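Beta-mannosidase (Trichoderma harzianum, PDB 4CVU) probably hydrolyses terminal beta-D-mannose residues from the non-reducing ends of beta-mannosides, as a fungal beta-mannosidase of glycoside hydrolase family 2. Local coordinates at residues E171-P176 with P507-Q512; A177-P182 with S450-P455; F183-R188 with N196-D201. All blocks are in the same frame, centred on the assembly; numbering follows the deposited sequence.

Contact 1 (E171-P176 with P507-Q512); sequences EVQHWP and PYVLGQ. With MAN (alpha-D-mannopyranose), chain D; NAG (2-acetamido-2-deoxy-beta-D-glucopyranose), chain J; MAN (alpha-D-mannopyranose), chain B; NAG (2-acetamido-2-deoxy-beta-D-glucopyranose), chain C.
The amide oxygen OE1 of Gln-512 is held by two donors, Gln-173 NE2 and a water molecule. The water gives its bond to Gln-512 OE1 over 2.9 Å and accepts one from Trp-175 NE1, so the indole joins the contact through its edge, with the water in the plane of the ring. From the amide of Gln-173 comes a pair of bonds running in opposite senses: Gln-173 NE2 donates to Gln-512 OE1 at 3.0 Å, and Gln-512 NE2 donates to Gln-173 OE1 at 2.9 Å, both nearly straight. The two amides thus meet tip to tip, their planes turned 37° apart. Gln-173 reaches across because CG lies anti to the backbone N (chi1 -167°) and the chain stays extended beyond it. Its CD sits over one face of the Trp-175 ring, toward the rim, while NE2 lies at the edge of the Tyr-508 ring, 3.9 Å from CE2. Val-509 CG1 adds apolar cover beside Gln-173 NE2.

Sugars of attached glycans line the helix. O6 of the chain D mannose donates to Tyr-508 O at 2.7 Å and lies 3.4 Å from CA of Gly-511, which has no side chain to obstruct it. O6 of the chain B mannose donates to Gly-511 O at 2.8 Å. The arrangement is a reciprocal glutamine amide pair, here joining a loop of the galactose-binding-like domain to the start of helix 506-528, where glycan sugars contact it.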
loop_
_atom_site.group_PDB
_atom_site.type_symbol
_atom_site.label_atom_id
_atom_site.label_comp_id
_atom_site.label_asym_id
_atom_site.label_seq_id
_atom_site.Cartn_x
_atom_site.Cartn_y
_atom_site.Cartn_z
ATOM N N GLU A 171 6.498 12.078 -45.402
ATOM C CA GLU A 171 7.835 11.954 -45.991
ATOM C C GLU A 171 8.726 10.836 -45.409
ATOM O O GLU A 171 9.826 10.603 -45.916
ATOM C CB GLU A 171 8.580 13.276 -45.832
ATOM N N VAL A 172 8.283 10.170 -44.338
ATOM C CA VAL A 172 9.071 9.080 -43.733
ATOM C C VAL A 172 8.453 7.722 -44.041
ATOM O O VAL A 172 7.293 7.616 -44.455
ATOM C CB VAL A 172 9.258 9.239 -42.199
ATOM C CG1 VAL A 172 9.795 10.620 -41.861
ATOM C CG2 VAL A 172 7.959 9.000 -41.441
ATOM N N GLN A 173 9.235 6.686 -43.801
ATOM C CA GLN A 173 8.769 5.322 -43.966
ATOM C C GLN A 173 7.630 4.955 -43.011
ATOM O O GLN A 173 7.559 5.421 -41.858
ATOM C CB GLN A 173 9.921 4.323 -43.805
ATOM C CG GLN A 173 9.545 2.928 -44.269
ATOM C CD GLN A 173 10.723 1.970 -44.341
ATOM O OE1 GLN A 173 11.835 2.309 -43.972
ATOM N NE2 GLN A 173 10.473 0.765 -44.844
ATOM N N HIS A 174 6.728 4.135 -43.530
ATOM C CA HIS A 174 5.666 3.532 -42.752
ATOM C C HIS A 174 5.600 2.050 -43.053
ATOM O O HIS A 174 5.997 1.613 -44.134
ATOM C CB HIS A 174 4.330 4.217 -43.048
ATOM C CG HIS A 174 4.318 5.652 -42.640
ATOM N ND1 HIS A 174 4.645 6.673 -43.503
ATOM C CD2 HIS A 174 4.096 6.229 -41.435
ATOM C CE1 HIS A 174 4.579 7.825 -42.860
ATOM N NE2 HIS A 174 4.266 7.583 -41.599
ATOM N N TRP A 175 5.108 1.294 -42.076
ATOM C CA TRP A 175 5.064 -0.146 -42.160
ATOM C C TRP A 175 3.635 -0.579 -41.870
ATOM O O TRP A 175 2.852 0.197 -41.272
ATOM C CB TRP A 175 5.993 -0.763 -41.092
ATOM C CG TRP A 175 7.441 -0.550 -41.301
ATOM C CD1 TRP A 175 8.318 -1.432 -41.860
ATOM C CD2 TRP A 175 8.207 0.598 -40.931
ATOM N NE1 TRP A 175 9.580 -0.901 -41.872
ATOM C CE2 TRP A 175 9.544 0.342 -41.301
ATOM C CE3 TRP A 175 7.898 1.825 -40.329
ATOM C CZ2 TRP A 175 10.565 1.265 -41.097
ATOM C CZ3 TRP A 175 8.916 2.749 -40.129
ATOM C CH2 TRP A 175 10.235 2.464 -40.511
ATOM N N PRO A 176 3.296 -1.818 -42.250
ATOM C CA PRO A 176 2.000 -2.387 -41.881
ATOM C C PRO A 176 1.802 -2.395 -40.371
ATOM O O PRO A 176 2.770 -2.486 -39.620
ATOM C CB PRO A 176 2.052 -3.819 -42.428
ATOM C CG PRO A 176 3.093 -3.775 -43.478
ATOM C CD PRO A 176 4.082 -2.735 -43.081
ATOM N N PRO A 507 10.463 -7.545 -50.338
ATOM C CA PRO A 507 11.879 -7.572 -50.750
ATOM C C PRO A 507 12.614 -6.272 -50.443
ATOM O O PRO A 507 13.809 -6.290 -50.131
ATOM C CB PRO A 507 11.818 -7.828 -52.258
ATOM C CG PRO A 507 10.487 -8.473 -52.473
ATOM C CD PRO A 507 9.563 -7.843 -51.463
ATOM N N TYR A 508 11.889 -5.157 -50.511
ATOM C CA TYR A 508 12.449 -3.884 -50.105
ATOM C C TYR A 508 12.825 -3.919 -48.625
ATOM O O TYR A 508 13.937 -3.556 -48.294
ATOM C CB TYR A 508 11.495 -2.704 -50.393
ATOM C CG TYR A 508 12.038 -1.371 -49.963
ATOM C CD1 TYR A 508 12.979 -0.708 -50.731
ATOM C CD2 TYR A 508 11.608 -0.762 -48.806
ATOM C CE1 TYR A 508 13.491 0.521 -50.345
ATOM C CE2 TYR A 508 12.120 0.465 -48.404
ATOM C CZ TYR A 508 13.062 1.093 -49.182
ATOM O OH TYR A 508 13.564 2.299 -48.801
ATOM N N VAL A 509 11.903 -4.335 -47.740
ATOM C CA VAL A 509 12.217 -4.324 -46.292
ATOM C C VAL A 509 13.242 -5.392 -45.925
ATOM O O VAL A 509 14.006 -5.174 -45.022
ATOM C CB VAL A 509 10.984 -4.381 -45.339
ATOM C CG1 VAL A 509 10.015 -3.244 -45.661
ATOM C CG2 VAL A 509 10.284 -5.731 -45.375
ATOM N N LEU A 510 13.284 -6.514 -46.651
ATOM C CA LEU A 510 14.370 -7.480 -46.459
ATOM C C LEU A 510 15.737 -6.837 -46.781
ATOM O O LEU A 510 16.714 -7.041 -46.052
ATOM C CB LEU A 510 14.139 -8.741 -47.299
ATOM C CG LEU A 510 15.082 -9.908 -47.044
ATOM C CD1 LEU A 510 15.019 -10.393 -45.602
ATOM C CD2 LEU A 510 14.739 -11.051 -47.970
ATOM N N GLY A 511 15.801 -6.031 -47.846
ATOM C CA GLY A 511 17.054 -5.352 -48.234
ATOM C C GLY A 511 17.537 -4.353 -47.201
ATOM O O GLY A 511 18.727 -4.217 -46.986
ATOM N N GLN A 512 16.614 -3.668 -46.550
ATOM C CA GLN A 512 16.971 -2.749 -45.477
ATOM C C GLN A 512 17.539 -3.512 -44.276
ATOM O O GLN A 512 18.468 -3.028 -43.614
ATOM C CB GLN A 512 15.748 -1.963 -45.021
ATOM C CG GLN A 512 15.201 -0.952 -46.010
ATOM C CD GLN A 512 13.985 -0.251 -45.442
ATOM O OE1 GLN A 512 12.998 -0.902 -45.098
ATOM N NE2 GLN A 512 14.060 1.080 -45.304
HETATM C C1 MAN D . 19.218 -0.809 -51.784
HETATM C C2 MAN D . 20.010 0.259 -51.029
HETATM C C3 MAN D . 19.925 0.042 -49.540
HETATM C C4 MAN D . 18.472 -0.119 -49.099
HETATM C C5 MAN D . 17.861 -1.271 -49.871
HETATM C C6 MAN D . 16.422 -1.507 -49.421
HETATM O O2 MAN D . 19.507 1.542 -51.335
HETATM O O3 MAN D . 20.490 1.122 -48.834
HETATM O O4 MAN D . 18.432 -0.342 -47.689
HETATM O O5 MAN D . 17.911 -0.981 -51.266
HETATM O O6 MAN D . 15.904 -2.697 -49.992
HETATM C C1 NAG J . 1.739 7.291 -38.253
HETATM C C2 NAG J . 0.410 7.058 -37.556
HETATM C C3 NAG J . -0.718 6.625 -38.476
HETATM C C4 NAG J . -0.805 7.476 -39.747
HETATM C C5 NAG J . 0.577 7.731 -40.341
HETATM C C6 NAG J . 0.496 8.719 -41.515
HETATM C C7 NAG J . 0.454 6.365 -35.241
HETATM C C8 NAG J . 0.618 5.197 -34.315
HETATM N N2 NAG J . 0.561 6.052 -36.530
HETATM O O3 NAG J . -1.906 6.747 -37.721
HETATM O O4 NAG J . -1.562 6.749 -40.691
HETATM O O5 NAG J . 1.497 8.189 -39.343
HETATM O O6 NAG J . 1.256 9.892 -41.275
HETATM O O7 NAG J . 0.252 7.510 -34.790
HETATM C C1 MAN B . 18.652 -4.052 -51.946
HETATM C C2 MAN B . 19.619 -3.055 -52.590
HETATM C C3 MAN B . 20.917 -3.799 -52.858
HETATM C C4 MAN B . 21.447 -4.431 -51.557
HETATM C C5 MAN B . 20.393 -5.298 -50.878
HETATM C C6 MAN B . 20.877 -5.821 -49.523
HETATM O O2 MAN B . 19.987 -2.006 -51.697
HETATM O O3 MAN B . 21.871 -2.874 -53.297
HETATM O O4 MAN B . 22.580 -5.204 -51.822
HETATM O O5 MAN B . 19.205 -4.537 -50.714
HETATM O O6 MAN B . 21.017 -4.798 -48.565
HETATM C C1 NAG C . 18.115 -13.007 -50.861
HETATM C C2 NAG C . 19.105 -11.871 -50.984
HETATM C C3 NAG C . 18.421 -10.567 -50.625
HETATM C C4 NAG C . 17.155 -10.348 -51.443
HETATM C C5 NAG C . 16.299 -11.594 -51.226
HETATM C C6 NAG C . 14.924 -11.555 -51.871
HETATM C C7 NAG C . 21.451 -12.285 -50.444
HETATM C C8 NAG C . 22.504 -12.387 -49.410
HETATM N N2 NAG C . 20.210 -12.008 -50.055
HETATM O O3 NAG C . 19.337 -9.508 -50.708
HETATM O O4 NAG C . 16.484 -9.224 -50.905
HETATM O O5 NAG C . 16.994 -12.741 -51.667
HETATM O O6 NAG C . 15.136 -11.027 -53.140
HETATM O O7 NAG C . 21.753 -12.491 -51.597
HETATM O O HOH W 1 12.517 -1.733 -42.322
#

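Contact 2 (A177-P182 with S450-P455); sequences ASVVYP and SDTLYP. With NAG (2-acetamido-2-deoxy-beta-D-glucopyranose), chain L.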
loop_
_atom_site.group_PDB
_atom_site.type_symbol
_atom_site.label_atom_id
_atom_site.label_comp_id
_atom_site.label_asym_id
_atom_site.label_seq_id
_atom_site.Cartn_x
_atom_site.Cartn_y
_atom_site.Cartn_z
ATOM N N ALA A 177 0.543 -2.284 -39.959
ATOM C CA ALA A 177 0.172 -2.202 -38.569
ATOM C C ALA A 177 0.706 -3.395 -37.757
ATOM O O ALA A 177 1.170 -3.219 -36.645
ATOM C CB ALA A 177 -1.351 -2.116 -38.460
ATOM N N SER A 178 0.674 -4.593 -38.337
ATOM C CA SER A 178 1.137 -5.785 -37.645
ATOM C C SER A 178 2.649 -5.758 -37.355
ATOM O O SER A 178 3.109 -6.377 -36.399
ATOM C CB SER A 178 0.739 -7.062 -38.413
ATOM O OG SER A 178 1.369 -7.136 -39.668
ATOM N N VAL A 179 3.403 -5.022 -38.173
ATOM C CA VAL A 179 4.850 -4.901 -38.029
ATOM C C VAL A 179 5.226 -3.893 -36.920
ATOM O O VAL A 179 6.206 -4.106 -36.219
ATOM C CB VAL A 179 5.508 -4.523 -39.369
ATOM C CG1 VAL A 179 6.990 -4.236 -39.211
ATOM C CG2 VAL A 179 5.327 -5.645 -40.403
ATOM N N VAL A 180 4.458 -2.825 -36.764
ATOM C CA VAL A 180 4.759 -1.772 -35.762
ATOM C C VAL A 180 3.724 -1.734 -34.620
ATOM O O VAL A 180 3.584 -0.750 -33.907
ATOM C CB VAL A 180 4.866 -0.382 -36.442
ATOM C CG1 VAL A 180 6.046 -0.365 -37.400
ATOM C CG2 VAL A 180 3.583 -0.005 -37.170
ATOM N N TYR A 181 2.981 -2.817 -34.475
ATOM C CA TYR A 181 2.002 -2.972 -33.413
ATOM C C TYR A 181 2.632 -2.657 -32.072
ATOM O O TYR A 181 3.656 -3.247 -31.728
ATOM C CB TYR A 181 1.509 -4.409 -33.416
ATOM C CG TYR A 181 0.481 -4.713 -32.358
ATOM C CD1 TYR A 181 -0.764 -4.130 -32.383
ATOM C CD2 TYR A 181 0.760 -5.620 -31.346
ATOM C CE1 TYR A 181 -1.722 -4.422 -31.412
ATOM C CE2 TYR A 181 -0.173 -5.901 -30.368
ATOM C CZ TYR A 181 -1.404 -5.304 -30.417
ATOM O OH TYR A 181 -2.307 -5.641 -29.442
ATOM N N PRO A 182 2.069 -1.713 -31.321
ATOM C CA PRO A 182 2.730 -1.363 -30.065
ATOM C C PRO A 182 2.425 -2.296 -28.891
ATOM O O PRO A 182 1.578 -3.192 -29.008
ATOM C CB PRO A 182 2.161 0.010 -29.733
ATOM C CG PRO A 182 0.850 0.097 -30.428
ATOM C CD PRO A 182 0.807 -0.970 -31.511
ATOM N N SER A 450 14.492 -4.637 -31.575
ATOM C CA SER A 450 13.660 -5.669 -30.964
ATOM C C SER A 450 12.161 -5.709 -31.347
ATOM O O SER A 450 11.420 -4.762 -31.107
ATOM C CB SER A 450 13.849 -5.570 -29.431
ATOM O OG SER A 450 13.132 -6.577 -28.745
ATOM N N ASP A 451 11.754 -6.811 -31.979
ATOM C CA ASP A 451 10.366 -7.143 -32.189
ATOM C C ASP A 451 9.597 -6.090 -33.009
ATOM O O ASP A 451 8.412 -5.845 -32.797
ATOM C CB ASP A 451 9.696 -7.359 -30.829
ATOM C CG ASP A 451 8.391 -8.125 -30.936
ATOM O OD1 ASP A 451 8.175 -8.857 -31.942
ATOM O OD2 ASP A 451 7.556 -7.982 -30.004
ATOM N N THR A 452 10.301 -5.473 -33.935
ATOM C CA THR A 452 9.693 -4.625 -34.939
ATOM C C THR A 452 10.754 -4.409 -35.999
ATOM O O THR A 452 11.914 -4.819 -35.823
ATOM C CB THR A 452 9.210 -3.287 -34.351
ATOM O OG1 THR A 452 8.346 -2.613 -35.292
ATOM C CG2 THR A 452 10.384 -2.416 -33.939
ATOM N N LEU A 453 10.343 -3.795 -37.111
ATOM C CA LEU A 453 11.268 -3.444 -38.184
ATOM C C LEU A 453 11.585 -1.976 -38.057
ATOM O O LEU A 453 10.806 -1.243 -37.481
ATOM C CB LEU A 453 10.686 -3.790 -39.562
ATOM C CG LEU A 453 10.450 -5.287 -39.809
ATOM C CD1 LEU A 453 9.992 -5.539 -41.241
ATOM C CD2 LEU A 453 11.679 -6.135 -39.520
ATOM N N TYR A 454 12.739 -1.568 -38.593
ATOM C CA TYR A 454 13.302 -0.266 -38.298
ATOM C C TYR A 454 13.593 0.553 -39.567
ATOM O O TYR A 454 13.683 -0.013 -40.685
ATOM C CB TYR A 454 14.590 -0.437 -37.475
ATOM C CG TYR A 454 14.310 -0.854 -36.051
ATOM C CD1 TYR A 454 14.137 -2.181 -35.721
ATOM C CD2 TYR A 454 14.174 0.098 -35.058
ATOM C CE1 TYR A 454 13.845 -2.557 -34.434
ATOM C CE2 TYR A 454 13.881 -0.253 -33.762
ATOM C CZ TYR A 454 13.737 -1.583 -33.438
ATOM O OH TYR A 454 13.389 -1.941 -32.147
ATOM N N PRO A 455 13.740 1.876 -39.391
ATOM C CA PRO A 455 14.156 2.748 -40.512
ATOM C C PRO A 455 15.556 2.419 -41.008
ATOM O O PRO A 455 16.356 1.814 -40.289
ATOM C CB PRO A 455 14.136 4.157 -39.900
ATOM C CG PRO A 455 13.305 4.049 -38.681
ATOM C CD PRO A 455 13.538 2.664 -38.162
HETATM C C1 NAG L . -5.116 -6.580 -27.562
HETATM C C2 NAG L . -5.483 -7.769 -28.405
HETATM C C3 NAG L . -5.652 -7.327 -29.849
HETATM C C4 NAG L . -6.671 -6.186 -29.883
HETATM C C5 NAG L . -6.259 -5.073 -28.915
HETATM C C6 NAG L . -7.249 -3.915 -28.865
HETATM C C7 NAG L . -4.676 -10.084 -28.164
HETATM C C8 NAG L . -3.480 -10.995 -27.998
HETATM N N2 NAG L . -4.445 -8.773 -28.249
HETATM O O3 NAG L . -6.054 -8.462 -30.617
HETATM O O4 NAG L . -6.804 -5.632 -31.186
HETATM O O5 NAG L . -6.160 -5.619 -27.615
HETATM O O6 NAG L . -8.512 -4.425 -28.516
HETATM O O7 NAG L . -5.791 -10.588 -28.195
#
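One polar bond spans the contact: Thr-452 OG1 donates to Val-179 O over 2.8 Å. The hydroxyl approaches from outside the carbonyl plane, tilted 30° from it, with a C=O...donor angle of 136°. Thr-452 OG1 is anti to its own backbone N (chi1 -167°), which places the oxygen on the side of the facing carbonyl. The same OG1 lies 3.8 Å from Val-180 CG1, a methyl packed against the hydroxyl.

Apolar packing is carried by Val-179 and Leu-453, whose side chains cross obliquely. The CG1 methyl of Val-179 does the touching, 3.7 Å from Leu-453 CG and equally close to its CB, with CD1 slightly farther off. Leu-453 N is buried by this contact and has no polar partner in the model.

Within 450-455 the loop is closed on itself by Ser-450 N, which donates to Tyr-454 OH at 3.0 Å; that hydroxyl is also bonded to Gln-195. Toward the end of 177-182, Tyr-181 OH lies 3.5 Å from C1 of the chain L N-acetylglucosamine, a sugar of a glycan attached to the protein.

The contact fastens 177-182, in the loop between helix 159-168 and strand 215-221 of the galactose-binding-like domain, to the loop between strand 442-446, which runs parallel to 418-421 and 481-485 in the barrel sheet, and helix 458-475. Helix 490-501 packs against both, meeting Ser-178 through Ile-497 and Ala-501, and Asp-451 through Leu-493 and Met-494.

Contact 3 (F183-R188 with N196-D201); sequences FEYPNR and NDFGWD. With NAG (2-acetamido-2-deoxy-beta-D-glucopyranose), chain J.
Phe-183 lies over one face of the Trp-200 indole in a face-to-face stack with the five-membered ring, the centroids 4.1 Å and the planes 27° apart. CZ of Phe-183 comes within 3.4 Å of Trp-200 CE2, and Trp-200 CA makes a CH-pi contact with the Phe-183 ring at 4.0 Å from the centroid. The edge of the indole points at Arg-188: CZ3 lies over one face of the guanidinium, 3.7 Å from NH1, with the planes 70° apart. Arg-188 NH1 is held in turn by Ser-450 O. An alanine in place of Trp-200 would probably open a gap beside Phe-183 and leave the guanidinium without its apolar neighbour.

Farther along, Phe-198 packs between Tyr-185, CB to CB at 3.9 Å, and Arg-188, whose CB approaches Phe-198 CD2 at 3.6 Å. Phe-198 O accepts a bond from Tyr-185 N at 3.2 Å and a weak one from Glu-184 N. A water bridges Glu-184 OE2 and Trp-200 O, while Glu-184 OE1 pairs with Arg-80. Both segments belong to the loop between helix 159-168 and strand 215-221; Phe-198 meets Val-159 of that helix, and Tyr-185 meets helix 80-83.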
loop_
_atom_site.group_PDB
_atom_site.type_symbol
_atom_site.label_atom_id
_atom_site.label_comp_id
_atom_site.label_asym_id
_atom_site.label_seq_id
_atom_site.Cartn_x
_atom_site.Cartn_y
_atom_site.Cartn_z
ATOM N N PHE A 183 3.121 -2.044 -27.776
ATOM C CA PHE A 183 2.823 -2.639 -26.484
ATOM C C PHE A 183 1.951 -1.625 -25.786
ATOM O O PHE A 183 0.762 -1.874 -25.530
ATOM C CB PHE A 183 4.118 -2.936 -25.689
ATOM C CG PHE A 183 4.880 -4.145 -26.188
ATOM C CD1 PHE A 183 4.534 -5.411 -25.771
ATOM C CD2 PHE A 183 5.936 -4.010 -27.069
ATOM C CE1 PHE A 183 5.226 -6.525 -26.218
ATOM C CE2 PHE A 183 6.626 -5.124 -27.538
ATOM C CZ PHE A 183 6.270 -6.370 -27.106
ATOM N N GLU A 184 2.536 -0.463 -25.502
ATOM C CA GLU A 184 1.765 0.664 -25.040
ATOM C C GLU A 184 1.934 1.848 -26.006
ATOM O O GLU A 184 1.053 2.035 -26.839
ATOM C CB GLU A 184 2.086 0.992 -23.572
ATOM C CG GLU A 184 1.556 -0.109 -22.657
ATOM C CD GLU A 184 1.986 0.021 -21.207
ATOM O OE1 GLU A 184 1.623 1.020 -20.541
ATOM O OE2 GLU A 184 2.704 -0.892 -20.733
ATOM N N TYR A 185 3.015 2.637 -25.904
ATOM C CA TYR A 185 3.240 3.737 -26.873
ATOM C C TYR A 185 3.583 3.234 -28.276
ATOM O O TYR A 185 4.328 2.303 -28.422
ATOM C CB TYR A 185 4.367 4.657 -26.454
ATOM C CG TYR A 185 4.044 5.423 -25.207
ATOM C CD1 TYR A 185 3.332 6.628 -25.265
ATOM C CD2 TYR A 185 4.409 4.946 -23.959
ATOM C CE1 TYR A 185 3.020 7.344 -24.117
ATOM C CE2 TYR A 185 4.102 5.650 -22.795
ATOM C CZ TYR A 185 3.421 6.832 -22.871
ATOM O OH TYR A 185 3.144 7.510 -21.706
ATOM N N PRO A 186 3.021 3.855 -29.311
ATOM C CA PRO A 186 3.372 3.562 -30.694
ATOM C C PRO A 186 4.612 4.299 -31.139
ATOM O O PRO A 186 5.079 5.211 -30.483
ATOM C CB PRO A 186 2.194 4.150 -31.460
ATOM C CG PRO A 186 1.777 5.309 -30.605
ATOM C CD PRO A 186 1.895 4.797 -29.214
ATOM N N ASN A 187 5.112 3.920 -32.299
ATOM C CA ASN A 187 6.188 4.627 -32.983
ATOM C C ASN A 187 7.614 4.499 -32.466
ATOM O O ASN A 187 8.454 5.253 -32.906
ATOM C CB ASN A 187 5.843 6.114 -33.206
ATOM C CG ASN A 187 4.610 6.309 -34.047
ATOM O OD1 ASN A 187 4.426 5.676 -35.074
ATOM N ND2 ASN A 187 3.733 7.109 -33.568
ATOM N N ARG A 188 7.890 3.527 -31.591
ATOM C CA ARG A 188 9.185 3.364 -30.945
ATOM C C ARG A 188 10.334 3.086 -31.918
ATOM O O ARG A 188 11.476 3.295 -31.614
ATOM C CB ARG A 188 9.132 2.277 -29.868
ATOM C CG ARG A 188 9.098 0.863 -30.370
ATOM C CD ARG A 188 8.739 -0.196 -29.309
ATOM N NE ARG A 188 8.285 -1.466 -29.887
ATOM C CZ ARG A 188 9.102 -2.445 -30.247
ATOM N NH1 ARG A 188 10.364 -2.274 -30.130
ATOM N NH2 ARG A 188 8.670 -3.594 -30.749
ATOM N N ASN A 196 11.910 -1.145 -24.321
ATOM C CA ASN A 196 10.988 -1.510 -23.318
ATOM C C ASN A 196 10.470 -0.353 -22.494
ATOM O O ASN A 196 9.524 -0.503 -21.803
ATOM C CB ASN A 196 11.452 -2.642 -22.440
ATOM C CG ASN A 196 12.603 -2.280 -21.586
ATOM O OD1 ASN A 196 13.731 -2.325 -21.987
ATOM N ND2 ASN A 196 12.288 -1.857 -20.371
ATOM N N ASP A 197 11.067 0.803 -22.663
ATOM C CA ASP A 197 10.628 2.025 -21.976
ATOM C C ASP A 197 9.235 2.494 -22.410
ATOM O O ASP A 197 8.616 3.285 -21.732
ATOM C CB ASP A 197 11.636 3.113 -22.248
ATOM C CG ASP A 197 12.911 2.930 -21.540
ATOM O OD1 ASP A 197 13.118 1.894 -20.896
ATOM O OD2 ASP A 197 13.725 3.864 -21.596
ATOM N N PHE A 198 8.768 1.999 -23.558
ATOM C CA PHE A 198 7.429 2.247 -24.045
ATOM C C PHE A 198 6.458 1.094 -23.768
ATOM O O PHE A 198 5.369 1.027 -24.387
ATOM C CB PHE A 198 7.471 2.550 -25.544
ATOM C CG PHE A 198 8.482 3.601 -25.900
ATOM C CD1 PHE A 198 8.225 4.935 -25.639
ATOM C CD2 PHE A 198 9.726 3.242 -26.400
ATOM C CE1 PHE A 198 9.177 5.892 -25.928
ATOM C CE2 PHE A 198 10.690 4.188 -26.663
ATOM C CZ PHE A 198 10.401 5.527 -26.435
ATOM N N GLY A 199 6.885 0.182 -22.865
ATOM C CA GLY A 199 6.099 -0.912 -22.411
ATOM C C GLY A 199 6.569 -2.225 -22.990
ATOM O O GLY A 199 7.071 -2.258 -24.091
ATOM N N TRP A 200 6.431 -3.313 -22.235
ATOM C CA TRP A 200 6.604 -4.666 -22.820
ATOM C C TRP A 200 5.594 -5.574 -22.122
ATOM O O TRP A 200 4.855 -5.143 -21.199
ATOM C CB TRP A 200 8.068 -5.164 -22.697
ATOM C CG TRP A 200 8.599 -6.017 -23.904
ATOM C CD1 TRP A 200 8.622 -7.362 -23.993
ATOM C CD2 TRP A 200 9.163 -5.527 -25.142
ATOM N NE1 TRP A 200 9.140 -7.769 -25.209
ATOM C CE2 TRP A 200 9.473 -6.660 -25.934
ATOM C CE3 TRP A 200 9.406 -4.261 -25.660
ATOM C CZ2 TRP A 200 10.031 -6.559 -27.206
ATOM C CZ3 TRP A 200 9.995 -4.151 -26.937
ATOM C CH2 TRP A 200 10.301 -5.314 -27.694
ATOM N N ASP A 201 5.545 -6.836 -22.552
ATOM C CA ASP A 201 4.607 -7.779 -22.002
ATOM C C ASP A 201 5.003 -8.310 -20.619
ATOM O O ASP A 201 4.285 -9.123 -20.089
ATOM C CB ASP A 201 4.282 -8.942 -22.981
ATOM C CG ASP A 201 5.485 -9.741 -23.412
ATOM O OD1 ASP A 201 6.632 -9.527 -22.947
ATOM O OD2 ASP A 201 5.274 -10.657 -24.251
HETATM C C1 NAG J . 1.739 7.291 -38.253
HETATM C C2 NAG J . 0.410 7.058 -37.556
HETATM C C3 NAG J . -0.718 6.625 -38.476
HETATM C C4 NAG J . -0.805 7.476 -39.747
HETATM C C5 NAG J . 0.577 7.731 -40.341
HETATM C C6 NAG J . 0.496 8.719 -41.515
HETATM C C7 NAG J . 0.454 6.365 -35.241
HETATM C C8 NAG J . 0.618 5.197 -34.315
HETATM N N2 NAG J . 0.561 6.052 -36.530
HETATM O O3 NAG J . -1.906 6.747 -37.721
HETATM O O4 NAG J . -1.562 6.749 -40.691
HETATM O O5 NAG J . 1.497 8.189 -39.343
HETATM O O6 NAG J . 1.256 9.892 -41.275
HETATM O O7 NAG J . 0.252 7.510 -34.790
HETATM O O HOH W 2 5.179 -0.075 -27.299
HETATM O O HOH W 3 2.919 -3.223 -22.194
#

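Overall arrangement
From the N terminus, the chain leaves helix 159-168 and runs through 171-176, 177-182 and 183-188 in direct succession, each segment finding a different partner. Contact 3 closes a short loop on 196-201 before strand 215-221. It is nested inside the long loop closed by contact 2 at 450-455, which in turn lies within that closed by contact 1 at 507-512. Contacts 1 and 2 therefore fasten one loop of the galactose-binding-like domain to successive parts of the barrel, while contact 3 folds that loop on itself. Neighbours touch: Trp-175 CZ2 lies 3.4 Å from Tyr-454 O, and Asp-451 OD2 lies 3.6 Å from Phe-183 CZ, whereas contacts 1 and 3 do not meet.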